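Local coordinates for protein MarR family transcriptional regulator (Staphylococcus epidermidis, PDB 5HLI) that probably binds DNA as a dimeric, redox-sensing transcription regulator of the MarR family, here in its disulfide-bonded form, at residues E52-T57 and I98-D103. The protein carries 1 engineered substitution. Sequence-based numbering, arbitrary orientation.
Sequences EENPQT and IITLTD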
loop_
_atom_site.group_PDB
_atom_site.type_symbol
_atom_site.label_atom_id
_atom_site.label_comp_id
_atom_site.label_asym_id
_atom_site.label_seq_id
_atom_site.Cartn_x
_atom_site.Cartn_y
_atom_site.Cartn_z
ATOM N N GLU A 52 -17.667 -0.032 16.166
ATOM C CA GLU A 52 -18.731 0.863 15.727
ATOM C C GLU A 52 -20.106 0.373 16.158
ATOM O O GLU A 52 -20.947 1.178 16.574
ATOM C CB GLU A 52 -18.700 1.025 14.204
ATOM C CG GLU A 52 -17.442 1.695 13.678
ATOM C CD GLU A 52 -17.309 3.130 14.152
ATOM O OE1 GLU A 52 -18.176 3.957 13.794
ATOM O OE2 GLU A 52 -16.340 3.430 14.884
ATOM N N GLU A 53 -20.352 -0.934 16.067
ATOM C CA GLU A 53 -21.639 -1.519 16.424
ATOM C C GLU A 53 -21.392 -2.859 17.100
ATOM O O GLU A 53 -20.843 -3.776 16.483
ATOM C CB GLU A 53 -22.532 -1.691 15.189
ATOM C CG GLU A 53 -23.866 -2.355 15.479
ATOM C CD GLU A 53 -24.663 -2.645 14.222
ATOM O OE1 GLU A 53 -24.208 -2.262 13.124
ATOM O OE2 GLU A 53 -25.741 -3.262 14.332
ATOM N N ASN A 54 -21.802 -2.968 18.359
ATOM C CA ASN A 54 -21.557 -4.160 19.165
ATOM C C ASN A 54 -22.737 -4.394 20.103
ATOM O O ASN A 54 -23.160 -3.470 20.793
ATOM C CB ASN A 54 -20.256 -4.005 19.960
ATOM C CG ASN A 54 -20.085 -5.070 21.028
ATOM O OD1 ASN A 54 -19.858 -6.242 20.727
ATOM N ND2 ASN A 54 -20.180 -4.659 22.288
ATOM N N PRO A 55 -23.281 -5.623 20.127
ATOM C CA PRO A 55 -22.858 -6.803 19.363
ATOM C C PRO A 55 -23.295 -6.781 17.897
ATOM O O PRO A 55 -24.004 -5.872 17.471
ATOM C CB PRO A 55 -23.553 -7.947 20.100
ATOM C CG PRO A 55 -24.823 -7.329 20.580
ATOM C CD PRO A 55 -24.442 -5.923 20.985
ATOM N N GLN A 56 -22.852 -7.786 17.144
ATOM C CA GLN A 56 -23.264 -7.997 15.766
ATOM C C GLN A 56 -23.370 -9.488 15.506
ATOM O O GLN A 56 -22.617 -10.286 16.069
ATOM C CB GLN A 56 -22.274 -7.398 14.756
ATOM C CG GLN A 56 -22.321 -5.897 14.610
ATOM C CD GLN A 56 -21.477 -5.426 13.450
ATOM O OE1 GLN A 56 -21.627 -5.908 12.328
ATOM N NE2 GLN A 56 -20.575 -4.489 13.713
ATOM N N THR A 57 -24.305 -9.859 14.639
ATOM C CA THR A 57 -24.327 -11.230 14.166
ATOM C C THR A 57 -23.191 -11.448 13.172
ATOM O O THR A 57 -22.606 -10.503 12.637
ATOM C CB THR A 57 -25.669 -11.565 13.516
ATOM O OG1 THR A 57 -25.853 -10.751 12.350
ATOM C CG2 THR A 57 -26.817 -11.329 14.495
ATOM N N ILE A 98 -23.967 -14.775 17.374
ATOM C CA ILE A 98 -23.869 -13.433 17.933
ATOM C C ILE A 98 -22.441 -13.211 18.416
ATOM O O ILE A 98 -21.927 -13.978 19.237
ATOM C CB ILE A 98 -24.880 -13.227 19.070
ATOM C CG1 ILE A 98 -26.309 -13.374 18.539
ATOM C CG2 ILE A 98 -24.681 -11.864 19.720
ATOM C CD1 ILE A 98 -27.371 -13.248 19.605
ATOM N N ILE A 99 -21.803 -12.160 17.908
ATOM C CA ILE A 99 -20.428 -11.819 18.256
ATOM C C ILE A 99 -20.453 -10.625 19.196
ATOM O O ILE A 99 -21.035 -9.584 18.871
ATOM C CB ILE A 99 -19.596 -11.511 16.999
ATOM C CG1 ILE A 99 -19.676 -12.679 16.014
ATOM C CG2 ILE A 99 -18.150 -11.210 17.373
ATOM C CD1 ILE A 99 -19.169 -13.992 16.581
ATOM N N THR A 100 -19.827 -10.772 20.362
ATOM C CA THR A 100 -19.814 -9.720 21.369
ATOM C C THR A 100 -18.388 -9.498 21.846
ATOM O O THR A 100 -17.676 -10.458 22.156
ATOM C CB THR A 100 -20.716 -10.077 22.557
ATOM O OG1 THR A 100 -21.974 -10.566 22.072
ATOM C CG2 THR A 100 -20.958 -8.855 23.426
ATOM N N LEU A 101 -17.976 -8.235 21.903
ATOM C CA LEU A 101 -16.661 -7.902 22.434
ATOM C C LEU A 101 -16.553 -8.325 23.893
ATOM O O LEU A 101 -17.484 -8.139 24.681
ATOM C CB LEU A 101 -16.408 -6.397 22.311
ATOM C CG LEU A 101 -16.196 -5.808 20.914
ATOM C CD1 LEU A 101 -16.378 -4.299 20.949
ATOM C CD2 LEU A 101 -14.814 -6.166 20.388
ATOM N N THR A 102 -15.415 -8.912 24.252
ATOM C CA THR A 102 -15.116 -9.117 25.658
ATOM C C THR A 102 -14.802 -7.775 26.316
ATOM O O THR A 102 -14.652 -6.746 25.649
ATOM C CB THR A 102 -13.937 -10.080 25.833
ATOM O OG1 THR A 102 -12.760 -9.515 25.238
ATOM C CG2 THR A 102 -14.237 -11.419 25.174
ATOM N N ASP A 103 -14.720 -7.787 27.649
ATOM C CA ASP A 103 -14.255 -6.598 28.357
ATOM C C ASP A 103 -12.884 -6.172 27.852
ATOM O O ASP A 103 -12.634 -4.981 27.633
ATOM C CB ASP A 103 -14.213 -6.854 29.864
ATOM C CG ASP A 103 -15.596 -6.957 30.478
ATOM O OD1 ASP A 103 -16.557 -6.447 29.868
ATOM O OD2 ASP A 103 -15.718 -7.541 31.577
HETATM O O HOH W 1 -18.981 -5.932 24.911
#
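Q56 and I99 form an antiparallel hydrogen-bonded pair, in which Q56 N reaches I99 O at 3.1 Å and I99 N reaches Q56 O at 2.7 Å; T57 and I98 follow as the non-hydrogen-bonded pair. Past this short ladder a side chain supplies the next acceptor. N54, with CG anti to its own backbone N (chi1 168°), turns its amide toward the 98-103 segment. Its OD1 accepts L101 N at 3.0 Å in a nearly straight bond (172°), the donor tilted out of the carbonyl plane. At the other end of the amide, ND2 donates to a water, which in turn donates to L101 O, so both backbone polar atoms of L101 are engaged. The L101 side chain crosses that of N54 at a slant, with L101 CD1 3.8 Å from N54 CG. P55, joined to N54 by a cis peptide bond, rests CB against I99 O at 3.2 Å in van der Waals contact and makes an apolar contact with I98 CG2 at 4.1 Å. Q56 bends back within its own segment: NE2 donates to E53 O at 2.9 Å, in the plane of its amide, and also bonds T49 OG1, while OE1 accepts from S60 OG. On the same face as Q56, I99 packs on I61 and L50. T57 OG1 caps the next helix at S60 N. The arrangement is that of a winged helix-turn-helix domain, where a short strand pairs with one arm of the wing hairpin. It exemplifies a general principle: where a strand gives out, here at the cis-proline, a side-chain amide can stand in for a backbone carbonyl, tying the link between helices 41-52 and 58-65 to the wing.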